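Local coordinates for choline dehydrogenase and related flavoproteins (Aspergillus oryzae, PDB 3Q9T), which oxidises formate as a flavoprotein oxidase of the glucose-methanol-choline family, carrying an 8-formyl-FAD cofactor, at residues F9-G14 against V31-V36; K230-N235 against K273-S278; A541-I546 against N556-V561. All coordinates share one frame; numbering follows the deposited sequence.

Contact 1 of 3, residues F9-G14 against V31-V36; sequences FVIVGG and VTVLIV. With FAY ([(2R,3S,4R,5R)-5-(6-amino-9H-purin-9-yl)-3,4-dihydroxytetrahydrofuran-2-yl]methyl (2R,3S,4S)-5-(8-formyl-7-methyl-2,4-dioxo-3,4-dihydrobenzo[g]pteridin-10(2H)-yl)-2,3,4-trihydroxypentyl dihydrogen diphosphate), chain D.
Val31 meets the Phe9 ring from the rim: Val31 CG1 lies near the ring plane, 3.7 Å from Phe9 CD2 and about as close to CE2. That methyl is anti to the backbone N (chi1 171°), which turns it toward the ring. The next residue, Thr32, works through its backbone, its O accepting from Phe9 N, while its hydroxyl bonds back to Asp8 N. Val33 pairs with Phe9 in parallel register; Val33 CG1 touches Ile11 CD1 at 3.8 Å, on the face of the sheet that Phe9, Ile11 and Ile35 share and that helix 16-25 covers. Leu34 grips the neighbouring strand twice, its N donating to Phe9 O and Leu34 O taking the N-H of Ile11 N at 2.7 Å. On the other face its CD2 lies against both methyls of Val10, the two side chains pointing the same way. These are the first two strands of a Rossmann-type beta-alpha-beta unit: strands 9-12 and 33-36 run parallel, their axes 4.7 Å apart at closest and 17° from parallel, with helix 16-25 as the crossover and the first glycine of a probable GxGxxG motif at Gly13. Ile35 reaches past the end of the first strand, Ile35 CG2 lying 3.5 Å from Gly14 CA, where the chain turns toward the cofactor. Val36 donates its N-H to Ile11 O. In return Gly13 N donates to Val36 O at 2.8 Å, tilted 20° from the carbonyl plane. Val36 CG2 packs 3.7 Å from Val12 CA, while Gly13 CA comes within 3.4 Å of O4B in the adenosine ribose of FAY.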
# COMPACT_ATOMS: atom_id res chain seq x y z
N PHE A 9 6.35 16.28 -39.23
CA PHE A 9 5.61 15.69 -38.12
C PHE A 9 6.52 15.31 -36.98
O PHE A 9 7.57 14.69 -37.19
CB PHE A 9 4.82 14.46 -38.56
CG PHE A 9 3.76 14.76 -39.57
CD1 PHE A 9 2.60 15.41 -39.20
CD2 PHE A 9 3.92 14.40 -40.90
CE1 PHE A 9 1.62 15.69 -40.13
CE2 PHE A 9 2.95 14.67 -41.84
CZ PHE A 9 1.80 15.32 -41.46
N VAL A 10 6.11 15.69 -35.77
CA VAL A 10 6.85 15.30 -34.57
C VAL A 10 5.99 14.33 -33.77
O VAL A 10 4.87 14.65 -33.42
CB VAL A 10 7.21 16.52 -33.71
CG1 VAL A 10 7.83 16.09 -32.40
CG2 VAL A 10 8.17 17.46 -34.48
N ILE A 11 6.51 13.13 -33.51
CA ILE A 11 5.84 12.22 -32.57
C ILE A 11 6.54 12.28 -31.21
O ILE A 11 7.76 12.07 -31.09
CB ILE A 11 5.80 10.77 -33.07
CG1 ILE A 11 4.74 10.59 -34.18
CG2 ILE A 11 5.46 9.81 -31.92
CD1 ILE A 11 5.10 11.24 -35.47
N VAL A 12 5.76 12.60 -30.18
CA VAL A 12 6.29 12.73 -28.82
C VAL A 12 6.00 11.47 -28.05
O VAL A 12 4.87 11.27 -27.58
CB VAL A 12 5.64 13.93 -28.10
CG1 VAL A 12 6.21 14.09 -26.70
CG2 VAL A 12 5.88 15.20 -28.91
N GLY A 13 7.02 10.61 -27.92
CA GLY A 13 6.86 9.31 -27.32
C GLY A 13 6.90 8.23 -28.38
O GLY A 13 5.93 8.02 -29.09
N GLY A 14 8.04 7.55 -28.51
CA GLY A 14 8.20 6.49 -29.50
C GLY A 14 7.67 5.15 -29.00
O GLY A 14 8.38 4.15 -29.00
N VAL A 31 8.38 12.86 -46.66
CA VAL A 31 7.86 13.51 -45.47
C VAL A 31 8.88 13.33 -44.33
O VAL A 31 9.34 12.22 -44.08
CB VAL A 31 6.47 12.96 -45.10
CG1 VAL A 31 6.04 13.45 -43.75
CG2 VAL A 31 5.45 13.34 -46.19
N THR A 32 9.26 14.42 -43.69
CA THR A 32 10.20 14.33 -42.56
C THR A 32 9.47 14.09 -41.25
O THR A 32 8.54 14.82 -40.90
CB THR A 32 11.05 15.59 -42.39
OG1 THR A 32 10.20 16.75 -42.48
CG2 THR A 32 12.15 15.66 -43.44
N VAL A 33 9.92 13.09 -40.51
CA VAL A 33 9.30 12.72 -39.24
C VAL A 33 10.35 12.65 -38.14
O VAL A 33 11.42 12.03 -38.30
CB VAL A 33 8.58 11.33 -39.35
CG1 VAL A 33 7.80 10.99 -38.07
CG2 VAL A 33 7.66 11.28 -40.57
N LEU A 34 10.05 13.30 -37.02
CA LEU A 34 10.90 13.19 -35.83
C LEU A 34 10.19 12.39 -34.76
O LEU A 34 9.00 12.60 -34.53
CB LEU A 34 11.25 14.58 -35.27
CG LEU A 34 11.80 14.61 -33.84
CD1 LEU A 34 13.26 14.14 -33.79
CD2 LEU A 34 11.68 16.01 -33.25
N ILE A 35 10.91 11.47 -34.11
CA ILE A 35 10.43 10.82 -32.90
C ILE A 35 11.31 11.14 -31.68
O ILE A 35 12.48 10.79 -31.66
CB ILE A 35 10.37 9.28 -33.05
CG1 ILE A 35 9.60 8.89 -34.31
CG2 ILE A 35 9.74 8.66 -31.81
CD1 ILE A 35 9.79 7.44 -34.72
N VAL A 36 10.74 11.77 -30.66
CA VAL A 36 11.42 11.91 -29.37
C VAL A 36 10.93 10.84 -28.40
O VAL A 36 9.75 10.49 -28.38
CB VAL A 36 11.27 13.33 -28.75
CG1 VAL A 36 11.95 14.38 -29.64
CG2 VAL A 36 9.82 13.69 -28.50
P FAY D . 0.81 3.26 -25.78
N1 FAY D . -1.66 -5.56 -24.00
C2 FAY D . -1.92 -6.67 -24.80
O2 FAY D . -2.63 -6.56 -25.79
N3 FAY D . -1.06 -7.74 -24.77
C4 FAY D . -0.33 -7.98 -23.63
O4 FAY D . -0.18 -9.17 -23.28
N5 FAY D . 0.67 -7.07 -21.66
C6 FAY D . 2.11 -6.16 -20.05
C7 FAY D . 2.72 -5.08 -19.44
C8 FAY D . 2.38 -3.78 -19.83
O8 FAY D . 3.05 -1.54 -19.76
C9 FAY D . 1.51 -3.60 -20.92
PA FAY D . 3.39 3.27 -24.62
C1' FAY D . -0.52 -3.11 -22.99
C10 FAY D . -0.75 -5.65 -22.97
N10 FAY D . -0.18 -4.49 -22.43
N1A FAY D . 9.50 12.04 -22.33
O1A FAY D . 3.82 3.12 -23.20
C1B FAY D . 7.49 7.45 -23.91
O1P FAY D . 1.29 3.66 -27.16
C2' FAY D . 0.34 -2.77 -24.23
O2' FAY D . 1.64 -3.13 -23.95
C2A FAY D . 9.89 11.28 -23.42
O2A FAY D . 3.57 2.02 -25.44
C2B FAY D . 7.61 6.11 -23.22
O2B FAY D . 8.95 5.76 -22.92
O2P FAY D . -0.51 3.95 -25.45
C3' FAY D . 0.33 -1.35 -24.89
O3' FAY D . 1.60 -0.88 -25.34
N3A FAY D . 9.25 10.08 -23.70
C3B FAY D . 7.02 5.18 -24.26
O3B FAY D . 8.02 4.88 -25.20
O3P FAY D . 1.87 3.75 -24.67
C4' FAY D . -0.28 -0.25 -24.06
O4' FAY D . -1.55 -0.75 -23.63
C4A FAY D . 8.24 9.66 -22.90
C4B FAY D . 6.00 6.04 -24.96
O4B FAY D . 6.27 7.38 -24.60
C4X FAY D . -0.19 -6.92 -22.72
C5' FAY D . -0.43 1.05 -24.89
O5' FAY D . 0.69 1.64 -25.57
C5A FAY D . 7.83 10.41 -21.81
C5B FAY D . 4.59 5.64 -24.58
O5B FAY D . 4.27 4.46 -25.28
C5X FAY D . 1.09 -5.96 -20.98
C6A FAY D . 8.47 11.61 -21.51
N6A FAY D . 8.14 12.29 -20.40
N7A FAY D . 6.81 9.76 -21.21
C7M FAY D . 3.59 -5.34 -18.24
C8A FAY D . 6.56 8.62 -21.89
C8M FAY D . 3.30 -2.68 -19.46
C9A FAY D . 0.82 -4.67 -21.47
N9A FAY D . 7.43 8.54 -22.93

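Contact 2 of 3, residues K230-N235 against K273-S278; sequences KRLIIN and KLLMLS. With ACT (acetate ion), chain G.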
# COMPACT_ATOMS: atom_id res chain seq x y z
N LYS A 230 9.84 18.07 -21.68
CA LYS A 230 9.58 19.08 -20.69
C LYS A 230 8.19 19.66 -20.87
O LYS A 230 7.45 19.82 -19.91
CB LYS A 230 10.60 20.21 -20.79
CG LYS A 230 10.29 21.34 -19.85
CD LYS A 230 11.20 22.53 -20.13
CE LYS A 230 10.66 23.79 -19.47
NZ LYS A 230 11.53 24.97 -19.78
N ARG A 231 7.82 19.95 -22.12
CA ARG A 231 6.61 20.71 -22.40
C ARG A 231 6.27 20.72 -23.89
O ARG A 231 7.16 20.64 -24.72
CB ARG A 231 6.81 22.16 -21.96
CG ARG A 231 5.56 23.00 -21.86
CD ARG A 231 5.95 24.44 -21.55
NE ARG A 231 6.53 24.56 -20.21
CZ ARG A 231 7.28 25.58 -19.81
NH1 ARG A 231 7.58 26.56 -20.66
NH2 ARG A 231 7.76 25.61 -18.57
N LEU A 232 4.99 20.81 -24.22
CA LEU A 232 4.60 21.06 -25.61
C LEU A 232 4.77 22.56 -25.83
O LEU A 232 4.50 23.35 -24.93
CB LEU A 232 3.15 20.65 -25.84
CG LEU A 232 2.74 19.38 -26.62
CD1 LEU A 232 3.89 18.40 -26.88
CD2 LEU A 232 1.60 18.70 -25.89
N ILE A 233 5.24 22.95 -27.02
CA ILE A 233 5.37 24.37 -27.38
C ILE A 233 4.06 24.88 -27.99
O ILE A 233 3.68 24.51 -29.12
CB ILE A 233 6.55 24.62 -28.35
CG1 ILE A 233 7.85 24.03 -27.79
CG2 ILE A 233 6.71 26.12 -28.66
CD1 ILE A 233 9.13 24.47 -28.56
N ILE A 234 3.37 25.74 -27.24
CA ILE A 234 2.05 26.21 -27.61
C ILE A 234 2.06 27.72 -27.85
O ILE A 234 2.44 28.49 -26.97
CB ILE A 234 1.01 25.93 -26.50
CG1 ILE A 234 1.01 24.46 -26.11
CG2 ILE A 234 -0.38 26.37 -26.95
CD1 ILE A 234 0.45 23.56 -27.17
N ASN A 235 1.64 28.15 -29.04
CA ASN A 235 1.42 29.56 -29.29
C ASN A 235 0.00 29.96 -28.90
O ASN A 235 -0.96 29.51 -29.50
CB ASN A 235 1.66 29.89 -30.76
CG ASN A 235 1.51 31.36 -31.04
OD1 ASN A 235 0.40 31.89 -31.08
ND2 ASN A 235 2.64 32.04 -31.24
N LYS A 273 -0.14 14.07 -18.38
CA LYS A 273 0.80 14.86 -17.61
C LYS A 273 1.38 15.98 -18.49
O LYS A 273 1.31 17.15 -18.14
CB LYS A 273 1.91 13.96 -17.03
CG LYS A 273 2.96 14.69 -16.25
CD LYS A 273 4.05 13.72 -15.83
CE LYS A 273 5.40 14.39 -15.93
NZ LYS A 273 6.52 13.40 -16.01
N LEU A 274 1.92 15.62 -19.65
CA LEU A 274 2.56 16.62 -20.50
C LEU A 274 1.54 17.65 -21.02
O LEU A 274 1.87 18.83 -21.16
CB LEU A 274 3.33 15.98 -21.66
CG LEU A 274 4.27 16.92 -22.43
CD1 LEU A 274 5.50 17.27 -21.60
CD2 LEU A 274 4.70 16.33 -23.80
N LEU A 275 0.31 17.22 -21.28
CA LEU A 275 -0.72 18.19 -21.66
C LEU A 275 -0.86 19.22 -20.54
O LEU A 275 -0.82 20.42 -20.79
CB LEU A 275 -2.07 17.52 -21.95
CG LEU A 275 -2.23 16.78 -23.28
CD1 LEU A 275 -3.60 16.10 -23.36
CD2 LEU A 275 -2.04 17.74 -24.43
N MET A 276 -0.98 18.74 -19.31
CA MET A 276 -1.15 19.66 -18.18
C MET A 276 0.03 20.60 -18.01
O MET A 276 -0.17 21.79 -17.82
CB MET A 276 -1.48 18.91 -16.91
CG MET A 276 -2.87 18.29 -16.97
SD MET A 276 -3.39 17.49 -15.44
CE MET A 276 -2.40 16.00 -15.44
N LEU A 277 1.25 20.09 -18.10
CA LEU A 277 2.45 20.91 -17.99
C LEU A 277 2.51 21.95 -19.09
O LEU A 277 3.22 22.93 -18.98
CB LEU A 277 3.71 20.03 -18.05
CG LEU A 277 3.97 19.12 -16.84
CD1 LEU A 277 5.26 18.34 -17.00
CD2 LEU A 277 4.00 19.93 -15.56
N SER A 278 1.75 21.71 -20.16
CA SER A 278 1.77 22.56 -21.33
C SER A 278 0.61 23.54 -21.32
O SER A 278 0.41 24.28 -22.28
CB SER A 278 1.73 21.73 -22.61
OG SER A 278 2.84 20.86 -22.68
C ACT G . 8.45 10.67 -14.98
O ACT G . 7.25 10.36 -15.12
OXT ACT G . 8.85 11.58 -15.75
CH3 ACT G . 9.36 10.01 -13.97
O HOH W 1 2.88 25.57 -22.97
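Ser278 and Leu232 make the one direct hydrogen bond between the strand and the end of the helix: Leu232 N donates to Ser278 OG over 2.6 Å, at 162° at the hydrogen. Ser278 OG in turn donates to Leu274 O, one turn back, at 2.7 Å, with the donor tilted 29° from that carbonyl plane. The chi1 of -61°, with OG anti to the carbonyl carbon, sets the hydroxyl between the two, accepting from the strand and donating to the helix. A water adds a second link, donating to Ser278 O at 2.9 Å and more weakly to Leu232 O. The elements joined are strand 227-235, an outer strand of a four-stranded mixed sheet, and the C-terminal part of helix 267-277. Lys230 and Arg231 form a classic beta bulge opposite Thr245. Leucines make the apolar part of the contact. Leu232 CD1 meets Leu274 CD2 at 3.8 Å, the two side chains crossing at about a right angle, and Leu232 CD2 meets Leu275 CD2, where they run side by side. Leu264 of strand 261-264 touches all three leucines. Other contacts set aliphatic carbon against backbone or hydroxyl atoms. Leu274 CD1, on its other branch, sits 3.6 Å from both Lys230 O and Arg231 N, against the bulged backbone. Leu277 CD1 also approaches Lys230 O, from farther along the helix. Arg231 CG lies 3.6 Å from Ser278 OG and beside Leu277 O before the chain bends at chi3. Lys230 CE lies over the rim of one guanidinium face, the Lys230 ammonium itself being paired with Glu253. Ile234 CG1 rests 3.9 Å from Ser278 O.

Contact 3 of 3, residues A541-I546 against N556-V561; sequences ADASVI and NSVYAV. With FAY ([(2R,3S,4R,5R)-5-(6-amino-9H-purin-9-yl)-3,4-dihydroxytetrahydrofuran-2-yl]methyl (2R,3S,4S)-5-(8-formyl-7-methyl-2,4-dioxo-3,4-dihydrobenzo[g]pteridin-10(2H)-yl)-2,3,4-trihydroxypentyl dihydrogen diphosphate), chain D.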
# COMPACT_ATOMS: atom_id res chain seq x y z
N ALA A 541 -2.31 10.15 -30.05
CA ALA A 541 -2.47 8.79 -30.53
C ALA A 541 -1.79 7.84 -29.55
O ALA A 541 -0.57 7.72 -29.52
CB ALA A 541 -1.93 8.63 -31.97
N ASP A 542 -2.62 7.22 -28.70
CA ASP A 542 -2.19 6.23 -27.71
C ASP A 542 -3.39 5.81 -26.86
O ASP A 542 -4.53 6.26 -27.11
CB ASP A 542 -1.02 6.76 -26.85
CG ASP A 542 -1.40 7.93 -25.96
OD1 ASP A 542 -2.57 7.99 -25.54
OD2 ASP A 542 -0.53 8.79 -25.68
N ALA A 543 -3.15 4.98 -25.86
CA ALA A 543 -4.25 4.39 -25.08
C ALA A 543 -5.11 5.39 -24.28
O ALA A 543 -6.16 5.02 -23.76
CB ALA A 543 -3.73 3.29 -24.17
N SER A 544 -4.68 6.65 -24.18
CA SER A 544 -5.44 7.62 -23.37
C SER A 544 -6.66 8.10 -24.13
O SER A 544 -7.57 8.73 -23.60
CB SER A 544 -4.56 8.80 -22.94
OG SER A 544 -3.91 9.39 -24.04
N VAL A 545 -6.64 7.77 -25.41
CA VAL A 545 -7.64 8.17 -26.35
C VAL A 545 -8.87 7.27 -26.23
O VAL A 545 -10.00 7.71 -26.47
CB VAL A 545 -7.00 8.11 -27.76
CG1 VAL A 545 -7.87 7.40 -28.76
CG2 VAL A 545 -6.58 9.50 -28.20
N ILE A 546 -8.64 6.03 -25.82
CA ILE A 546 -9.67 4.99 -25.71
C ILE A 546 -10.81 5.32 -24.74
O ILE A 546 -10.58 5.49 -23.55
CB ILE A 546 -9.02 3.64 -25.34
CG1 ILE A 546 -8.06 3.22 -26.45
CG2 ILE A 546 -10.07 2.57 -25.10
CD1 ILE A 546 -7.15 2.02 -26.09
N ASN A 556 -3.90 -4.58 -29.29
CA ASN A 556 -4.49 -4.58 -30.63
C ASN A 556 -5.26 -3.28 -30.87
O ASN A 556 -5.06 -2.61 -31.90
CB ASN A 556 -5.38 -5.83 -30.81
CG ASN A 556 -5.86 -6.04 -32.26
OD1 ASN A 556 -6.65 -6.94 -32.51
ND2 ASN A 556 -5.39 -5.21 -33.20
N SER A 557 -6.10 -2.87 -29.92
CA SER A 557 -6.84 -1.61 -30.06
C SER A 557 -5.92 -0.37 -30.09
O SER A 557 -6.22 0.64 -30.74
CB SER A 557 -7.88 -1.46 -28.95
OG SER A 557 -7.26 -1.40 -27.66
N VAL A 558 -4.78 -0.45 -29.41
CA VAL A 558 -3.86 0.67 -29.38
C VAL A 558 -3.16 0.87 -30.73
O VAL A 558 -3.05 2.00 -31.23
CB VAL A 558 -2.82 0.54 -28.24
CG1 VAL A 558 -1.87 1.73 -28.23
CG2 VAL A 558 -3.54 0.40 -26.90
N TYR A 559 -2.68 -0.21 -31.33
CA TYR A 559 -2.19 -0.14 -32.69
C TYR A 559 -3.30 0.35 -33.61
O TYR A 559 -3.08 1.20 -34.45
CB TYR A 559 -1.70 -1.50 -33.17
CG TYR A 559 -0.31 -1.88 -32.71
CD1 TYR A 559 0.82 -1.37 -33.34
CD2 TYR A 559 -0.12 -2.80 -31.67
CE1 TYR A 559 2.10 -1.73 -32.93
CE2 TYR A 559 1.17 -3.17 -31.27
CZ TYR A 559 2.27 -2.63 -31.90
OH TYR A 559 3.53 -3.00 -31.51
N ALA A 560 -4.51 -0.17 -33.44
CA ALA A 560 -5.64 0.30 -34.26
C ALA A 560 -5.76 1.83 -34.19
O ALA A 560 -5.99 2.49 -35.22
CB ALA A 560 -6.94 -0.34 -33.83
N VAL A 561 -5.64 2.37 -32.98
CA VAL A 561 -5.75 3.81 -32.78
C VAL A 561 -4.68 4.57 -33.58
O VAL A 561 -4.97 5.58 -34.23
CB VAL A 561 -5.67 4.19 -31.28
CG1 VAL A 561 -5.22 5.63 -31.13
CG2 VAL A 561 -7.04 3.95 -30.59
P FAY D . 0.81 3.26 -25.78
N1 FAY D . -1.66 -5.56 -24.00
C2 FAY D . -1.92 -6.67 -24.80
O2 FAY D . -2.63 -6.56 -25.79
N3 FAY D . -1.06 -7.74 -24.77
C4 FAY D . -0.33 -7.98 -23.63
O4 FAY D . -0.18 -9.17 -23.28
N5 FAY D . 0.67 -7.07 -21.66
C6 FAY D . 2.11 -6.16 -20.05
C7 FAY D . 2.72 -5.08 -19.44
C8 FAY D . 2.38 -3.78 -19.83
O8 FAY D . 3.05 -1.54 -19.76
C9 FAY D . 1.51 -3.60 -20.92
PA FAY D . 3.39 3.27 -24.62
C1' FAY D . -0.52 -3.11 -22.99
C10 FAY D . -0.75 -5.65 -22.97
N10 FAY D . -0.18 -4.49 -22.43
N1A FAY D . 9.50 12.04 -22.33
O1A FAY D . 3.82 3.12 -23.20
C1B FAY D . 7.49 7.45 -23.91
O1P FAY D . 1.29 3.66 -27.16
C2' FAY D . 0.34 -2.77 -24.23
O2' FAY D . 1.64 -3.13 -23.95
C2A FAY D . 9.89 11.28 -23.42
O2A FAY D . 3.57 2.02 -25.44
C2B FAY D . 7.61 6.11 -23.22
O2B FAY D . 8.95 5.76 -22.92
O2P FAY D . -0.51 3.95 -25.45
C3' FAY D . 0.33 -1.35 -24.89
O3' FAY D . 1.60 -0.88 -25.34
N3A FAY D . 9.25 10.08 -23.70
C3B FAY D . 7.02 5.18 -24.26
O3B FAY D . 8.02 4.88 -25.20
O3P FAY D . 1.87 3.75 -24.67
C4' FAY D . -0.28 -0.25 -24.06
O4' FAY D . -1.55 -0.75 -23.63
C4A FAY D . 8.24 9.66 -22.90
C4B FAY D . 6.00 6.04 -24.96
O4B FAY D . 6.27 7.38 -24.60
C4X FAY D . -0.19 -6.92 -22.72
C5' FAY D . -0.43 1.05 -24.89
O5' FAY D . 0.69 1.64 -25.57
C5A FAY D . 7.83 10.41 -21.81
C5B FAY D . 4.59 5.64 -24.58
O5B FAY D . 4.27 4.46 -25.28
C5X FAY D . 1.09 -5.96 -20.98
C6A FAY D . 8.47 11.61 -21.51
N6A FAY D . 8.14 12.29 -20.40
N7A FAY D . 6.81 9.76 -21.21
C7M FAY D . 3.59 -5.34 -18.24
C8A FAY D . 6.56 8.62 -21.89
C8M FAY D . 3.30 -2.68 -19.46
C9A FAY D . 0.82 -4.67 -21.47
N9A FAY D . 7.43 8.54 -22.93
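The FAD pyrophosphate site of this GMC-family fold is bordered here by the loop after strand 538-540 and the first turns of helix 555-572, and the two meet through apolar side chains. Val561 carries much of the contact. Val561 CG1 reaches 3.9 Å from Asp542 N and also touches Val545 CG1, which lies about equally near both Val561 methyls as the two valines slide past each other in opposite directions. Ile546 crosses Val558 at about a right angle, Ile546 CD1 lying 4.0 Å from Val558 CG2 and 3.8 Å from Ser557 OG, a hydroxyl bonded to Ile554 O. Ala543 CB approaches the same Val558 methyl, so two loop side chains converge on CG2. An Asx turn shapes the loop: Asp542 OD1 accepts Ser544 N at 2.8 Å, on the anti side and 26° out of the carboxylate plane. The other oxygen, OD2, is held by Thr271 OG1 and Gly267 N, so both ends of the carboxylate are fixed. The turn presents the next amide to the cofactor, Ala543 N donating to FAY O2P over 2.9 Å at 166°. From the helix, Val558 CG1, anti to its backbone N (chi1 -180°), lies 3.7 Å from both FAY O5' and C5'.

How the contacts relate
Contacts 1 and 3 both touch the cofactor, at different points: contact 1 meets the adenosine ribose through its glycine turn, contact 3 the flavin-side phosphate and the adjoining C5'. Their centres are about 17 Å apart and their nearest atoms about 6 Å, with the cofactor spanning between them. Contact 2 stands back from it, the Leu274 side chain being about 6 Å from FAY and packed near Ser229, whose N is hydrogen-bonded to FAY. Contacts 1 and 2 share a core, as Val12 CG1 touches Leu274 CD2 at 4.0 Å and Val12 CG2 lies 4.3 Å from Leu232 CD1. Contacts 2 and 3 remain about 7 Å apart at their nearest atoms.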